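Local coordinates for coat protein (PDB 6YFR) that is the coat protein of a single-stranded RNA bacteriophage, whose copies assemble into a virus-like particle, at residues Y8-N21 with L31-A43. Sequence-based numbering, arbitrary orientation.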
loop_
_atom_site.group_PDB
_atom_site.type_symbol
_atom_site.label_atom_id
_atom_site.label_comp_id
_atom_site.label_asym_id
_atom_site.label_seq_id
_atom_site.Cartn_x
_atom_site.Cartn_y
_atom_site.Cartn_z
ATOM N N TYR A 8 13.276 -45.756 -62.873
ATOM C CA TYR A 8 13.453 -46.291 -61.526
ATOM C C TYR A 8 12.123 -46.409 -60.784
ATOM O O TYR A 8 11.738 -47.509 -60.374
ATOM C CB TYR A 8 14.447 -45.410 -60.757
ATOM C CG TYR A 8 14.551 -45.656 -59.265
ATOM C CD1 TYR A 8 15.019 -46.865 -58.763
ATOM C CD2 TYR A 8 14.213 -44.654 -58.361
ATOM C CE1 TYR A 8 15.122 -47.078 -57.392
ATOM C CE2 TYR A 8 14.312 -44.852 -56.997
ATOM C CZ TYR A 8 14.769 -46.063 -56.516
ATOM O OH TYR A 8 14.866 -46.251 -55.156
ATOM N N SER A 9 11.404 -45.301 -60.615
ATOM C CA SER A 9 10.063 -45.347 -60.038
ATOM C C SER A 9 9.031 -45.052 -61.116
ATOM O O SER A 9 8.943 -43.907 -61.584
ATOM C CB SER A 9 9.923 -44.353 -58.887
ATOM O OG SER A 9 8.588 -44.338 -58.398
ATOM N N PRO A 10 8.228 -46.028 -61.524
ATOM C CA PRO A 10 7.352 -45.841 -62.679
ATOM C C PRO A 10 6.120 -45.040 -62.305
ATOM O O PRO A 10 5.814 -44.874 -61.112
ATOM C CB PRO A 10 6.986 -47.278 -63.068
ATOM C CG PRO A 10 6.971 -47.993 -61.754
ATOM C CD PRO A 10 8.052 -47.353 -60.910
ATOM N N PRO A 11 5.395 -44.506 -63.288
ATOM C CA PRO A 11 4.179 -43.751 -62.970
ATOM C C PRO A 11 3.099 -44.659 -62.411
ATOM O O PRO A 11 2.894 -45.785 -62.873
ATOM C CB PRO A 11 3.770 -43.143 -64.317
ATOM C CG PRO A 11 4.364 -44.051 -65.329
ATOM C CD PRO A 11 5.669 -44.506 -64.736
ATOM N N VAL A 12 2.409 -44.147 -61.407
ATOM C CA VAL A 12 1.415 -44.893 -60.659
ATOM C C VAL A 12 0.011 -44.391 -60.966
ATOM O O VAL A 12 -0.877 -45.163 -61.333
ATOM C CB VAL A 12 1.723 -44.809 -59.149
ATOM C CG1 VAL A 12 0.691 -45.549 -58.347
ATOM C CG2 VAL A 12 3.140 -45.311 -58.868
ATOM N N THR A 13 -0.197 -43.088 -60.841
ATOM C CA THR A 13 -1.447 -42.407 -61.106
ATOM C C THR A 13 -1.165 -41.222 -62.017
ATOM O O THR A 13 -0.011 -40.800 -62.152
ATOM C CB THR A 13 -2.093 -41.934 -59.795
ATOM O OG1 THR A 13 -1.162 -41.120 -59.074
ATOM C CG2 THR A 13 -2.490 -43.131 -58.940
ATOM N N PRO A 14 -2.193 -40.673 -62.673
ATOM C CA PRO A 14 -1.967 -39.495 -63.531
ATOM C C PRO A 14 -1.267 -38.344 -62.826
ATOM O O PRO A 14 -0.444 -37.654 -63.442
ATOM C CB PRO A 14 -3.391 -39.114 -63.976
ATOM C CG PRO A 14 -4.305 -39.845 -63.032
ATOM C CD PRO A 14 -3.593 -41.108 -62.724
ATOM N N LEU A 15 -1.560 -38.123 -61.550
ATOM C CA LEU A 15 -0.856 -37.130 -60.757
ATOM C C LEU A 15 0.183 -37.808 -59.874
ATOM O O LEU A 15 0.059 -38.987 -59.528
ATOM C CB LEU A 15 -1.832 -36.331 -59.897
ATOM C CG LEU A 15 -2.975 -35.692 -60.683
ATOM C CD1 LEU A 15 -3.991 -35.108 -59.724
ATOM C CD2 LEU A 15 -2.438 -34.627 -61.623
ATOM N N GLY A 16 1.218 -37.053 -59.519
ATOM C CA GLY A 16 2.281 -37.584 -58.692
ATOM C C GLY A 16 3.655 -37.377 -59.291
ATOM O O GLY A 16 3.900 -36.370 -59.967
ATOM N N LYS A 17 4.551 -38.341 -59.069
ATOM C CA LYS A 17 5.937 -38.261 -59.510
ATOM C C LYS A 17 6.348 -39.551 -60.201
ATOM O O LYS A 17 5.911 -40.640 -59.819
ATOM C CB LYS A 17 6.898 -37.999 -58.337
ATOM C CG LYS A 17 6.837 -36.596 -57.753
ATOM C CD LYS A 17 8.026 -36.329 -56.831
ATOM C CE LYS A 17 8.086 -37.330 -55.682
ATOM N NZ LYS A 17 9.182 -37.023 -54.718
ATOM N N SER A 18 7.197 -39.414 -61.215
ATOM C CA SER A 18 7.865 -40.530 -61.864
ATOM C C SER A 18 9.344 -40.184 -61.965
ATOM O O SER A 18 9.691 -39.027 -62.217
ATOM C CB SER A 18 7.274 -40.805 -63.250
ATOM O OG SER A 18 8.104 -41.671 -64.002
ATOM N N THR A 19 10.220 -41.168 -61.746
ATOM C CA THR A 19 11.653 -40.899 -61.726
ATOM C C THR A 19 12.413 -41.884 -62.603
ATOM O O THR A 19 12.128 -43.085 -62.609
ATOM C CB THR A 19 12.229 -40.948 -60.299
ATOM O OG1 THR A 19 12.107 -42.273 -59.773
ATOM C CG2 THR A 19 11.503 -39.970 -59.384
ATOM N N TRP A 20 13.382 -41.348 -63.341
ATOM C CA TRP A 20 14.366 -42.108 -64.095
ATOM C C TRP A 20 15.739 -41.893 -63.474
ATOM O O TRP A 20 16.061 -40.784 -63.029
ATOM C CB TRP A 20 14.416 -41.668 -65.559
ATOM C CG TRP A 20 13.150 -41.853 -66.323
ATOM C CD1 TRP A 20 12.883 -42.830 -67.235
ATOM C CD2 TRP A 20 11.981 -41.029 -66.262
ATOM N NE1 TRP A 20 11.617 -42.672 -67.742
ATOM C CE2 TRP A 20 11.042 -41.573 -67.162
ATOM C CE3 TRP A 20 11.633 -39.890 -65.532
ATOM C CZ2 TRP A 20 9.781 -41.016 -67.350
ATOM C CZ3 TRP A 20 10.377 -39.338 -65.723
ATOM C CH2 TRP A 20 9.469 -39.901 -66.624
ATOM N N ASN A 21 16.548 -42.946 -63.458
ATOM C CA ASN A 21 17.932 -42.860 -63.018
ATOM C C ASN A 21 18.857 -42.848 -64.227
ATOM O O ASN A 21 18.617 -43.553 -65.215
ATOM C CB ASN A 21 18.303 -44.029 -62.100
ATOM C CG ASN A 21 17.709 -43.900 -60.712
ATOM O OD1 ASN A 21 17.144 -42.866 -60.355
ATOM N ND2 ASN A 21 17.844 -44.955 -59.915
ATOM N N LEU A 31 23.512 -40.689 -54.750
ATOM C CA LEU A 31 23.853 -39.535 -55.569
ATOM C C LEU A 31 23.772 -39.837 -57.062
ATOM O O LEU A 31 24.393 -39.136 -57.869
ATOM C CB LEU A 31 25.246 -39.030 -55.199
ATOM C CG LEU A 31 25.343 -38.486 -53.775
ATOM C CD1 LEU A 31 26.789 -38.253 -53.381
ATOM C CD2 LEU A 31 24.540 -37.203 -53.652
ATOM N N VAL A 32 23.023 -40.866 -57.444
ATOM C CA VAL A 32 22.825 -41.149 -58.869
ATOM C C VAL A 32 22.022 -40.011 -59.495
ATOM O O VAL A 32 20.982 -39.616 -58.940
ATOM C CB VAL A 32 22.115 -42.495 -59.054
ATOM C CG1 VAL A 32 21.503 -42.591 -60.439
ATOM C CG2 VAL A 32 23.090 -43.642 -58.832
ATOM N N PRO A 33 22.465 -39.447 -60.617
ATOM C CA PRO A 33 21.688 -38.382 -61.263
ATOM C C PRO A 33 20.289 -38.862 -61.607
ATOM O O PRO A 33 20.092 -40.005 -62.026
ATOM C CB PRO A 33 22.501 -38.064 -62.523
ATOM C CG PRO A 33 23.885 -38.530 -62.214
ATOM C CD PRO A 33 23.726 -39.725 -61.324
ATOM N N GLN A 34 19.311 -37.975 -61.428
ATOM C CA GLN A 34 17.912 -38.340 -61.585
ATOM C C GLN A 34 17.181 -37.359 -62.489
ATOM O O GLN A 34 17.544 -36.181 -62.592
ATOM C CB GLN A 34 17.193 -38.399 -60.232
ATOM C CG GLN A 34 17.499 -39.636 -59.415
ATOM C CD GLN A 34 16.561 -39.788 -58.237
ATOM O OE1 GLN A 34 15.990 -38.808 -57.755
ATOM N NE2 GLN A 34 16.386 -41.020 -57.772
ATOM N N VAL A 35 16.137 -37.869 -63.142
ATOM C CA VAL A 35 15.161 -37.056 -63.859
ATOM C C VAL A 35 13.790 -37.358 -63.269
ATOM O O VAL A 35 13.387 -38.522 -63.189
ATOM C CB VAL A 35 15.176 -37.336 -65.372
ATOM C CG1 VAL A 35 14.264 -36.355 -66.094
ATOM C CG2 VAL A 35 16.591 -37.261 -65.921
ATOM N N VAL A 36 13.077 -36.318 -62.856
ATOM C CA VAL A 36 11.802 -36.461 -62.165
ATOM C C VAL A 36 10.744 -35.697 -62.948
ATOM O O VAL A 36 10.903 -34.497 -63.203
ATOM C CB VAL A 36 11.882 -35.950 -60.719
ATOM C CG1 VAL A 36 10.557 -36.160 -60.006
ATOM C CG2 VAL A 36 13.013 -36.641 -59.976
ATOM N N GLN A 37 9.673 -36.384 -63.330
ATOM C CA GLN A 37 8.494 -35.738 -63.894
ATOM C C GLN A 37 7.401 -35.683 -62.837
ATOM O O GLN A 37 7.104 -36.690 -62.186
ATOM C CB GLN A 37 7.979 -36.469 -65.135
ATOM C CG GLN A 37 6.728 -35.822 -65.713
ATOM C CD GLN A 37 6.099 -36.620 -66.839
ATOM O OE1 GLN A 37 6.634 -37.643 -67.274
ATOM N NE2 GLN A 37 4.950 -36.153 -67.320
ATOM N N THR A 38 6.801 -34.509 -62.677
ATOM C CA THR A 38 5.786 -34.257 -61.664
ATOM C C THR A 38 4.529 -33.732 -62.340
ATOM O O THR A 38 4.610 -32.880 -63.229
ATOM C CB THR A 38 6.289 -33.247 -60.626
ATOM O OG1 THR A 38 7.332 -33.845 -59.847
ATOM C CG2 THR A 38 5.166 -32.794 -59.710
ATOM N N GLU A 39 3.372 -34.249 -61.935
ATOM C CA GLU A 39 2.083 -33.726 -62.383
ATOM C C GLU A 39 1.242 -33.448 -61.145
ATOM O O GLU A 39 0.752 -34.381 -60.501
ATOM C CB GLU A 39 1.380 -34.702 -63.326
ATOM C CG GLU A 39 2.157 -35.007 -64.596
ATOM C CD GLU A 39 2.345 -33.791 -65.487
ATOM O OE1 GLU A 39 1.569 -32.821 -65.357
ATOM O OE2 GLU A 39 3.272 -33.808 -66.324
ATOM N N SER A 40 1.074 -32.170 -60.806
ATOM C CA SER A 40 0.443 -31.816 -59.541
ATOM C C SER A 40 -0.688 -30.818 -59.748
ATOM O O SER A 40 -0.643 -29.982 -60.650
ATOM C CB SER A 40 1.474 -31.248 -58.556
ATOM O OG SER A 40 2.278 -30.253 -59.172
ATOM N N ILE A 41 -1.714 -30.910 -58.898
ATOM C CA ILE A 41 -2.854 -30.004 -58.989
ATOM C C ILE A 41 -2.647 -28.836 -58.041
ATOM O O ILE A 41 -2.039 -28.965 -56.972
ATOM C CB ILE A 41 -4.187 -30.723 -58.692
ATOM C CG1 ILE A 41 -4.102 -31.510 -57.380
ATOM C CG2 ILE A 41 -4.594 -31.610 -59.856
ATOM C CD1 ILE A 41 -5.422 -32.118 -56.953
ATOM N N ASN A 42 -3.157 -27.680 -58.449
ATOM C CA ASN A 42 -3.124 -26.502 -57.606
ATOM C C ASN A 42 -4.107 -26.659 -56.448
ATOM O O ASN A 42 -4.985 -27.528 -56.454
ATOM C CB ASN A 42 -3.451 -25.255 -58.429
ATOM C CG ASN A 42 -3.093 -23.972 -57.709
ATOM O OD1 ASN A 42 -2.355 -23.989 -56.724
ATOM N ND2 ASN A 42 -3.614 -22.852 -58.196
ATOM N N ALA A 43 -3.939 -25.806 -55.435
ATOM C CA ALA A 43 -4.845 -25.831 -54.291
ATOM C C ALA A 43 -6.279 -25.552 -54.721
ATOM O O ALA A 43 -7.195 -26.325 -54.416
ATOM C CB ALA A 43 -4.385 -24.824 -53.237
#
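With CG opposite the carbonyl carbon (chi1 -61°), Trp20 lays its indole back along strand 34-41, while Gln37, whose CG lies opposite the backbone N (chi1 179°), runs extended beside it. The two side chains point the same way, and ring and amide planes are nearly coplanar, 9° apart. Gln37 OE1 sits near the ring plane, at the edge, 3.7 Å from Trp20 CH2. Val35 O lies in the ring plane 3.2 Å from Trp20 CE3. Gln37 NE2 donates to Glu39 OE2 over 3.1 Å, in its own amide plane and to the anti lone pair. Phe104 of a second subunit meets Trp20 edge-to-face, and Arg108 and Ser111 of that subunit bond Gln37 OE1 and NE2; Ser50 bonds Glu39 OE1.

On the other face, Thr19 CG2 lies alongside Val36 CG2 at 3.7 Å, and Gln34 NE2 reaches Asn21 OD1 at 3.3 Å with a bent N-H...O. Just ahead of strand 16-21, the Leu15 side chain crosses that of Ile41 at about a right angle, with Leu15 CD1 3.6 Å from Ile41 CG2.

Paired backbone bonds at Gly16-Glu39, Ser18-Gln37 and Trp20-Val35, the last with Trp20 N to Val35 O at 2.8 Å, define an antiparallel hairpin in the coat-protein sheet. Tyr8 N and Ser9 N both donate to Thr19 O, a classic beta bulge where strand 5-9 pairs with strand 16-22, on the side away from strand 34-41. The chemistry differs by face: an amide gripped through both its oxygen and its nitrogen, beside a buried indole, implies that one side of the hairpin helps form the subunit interface.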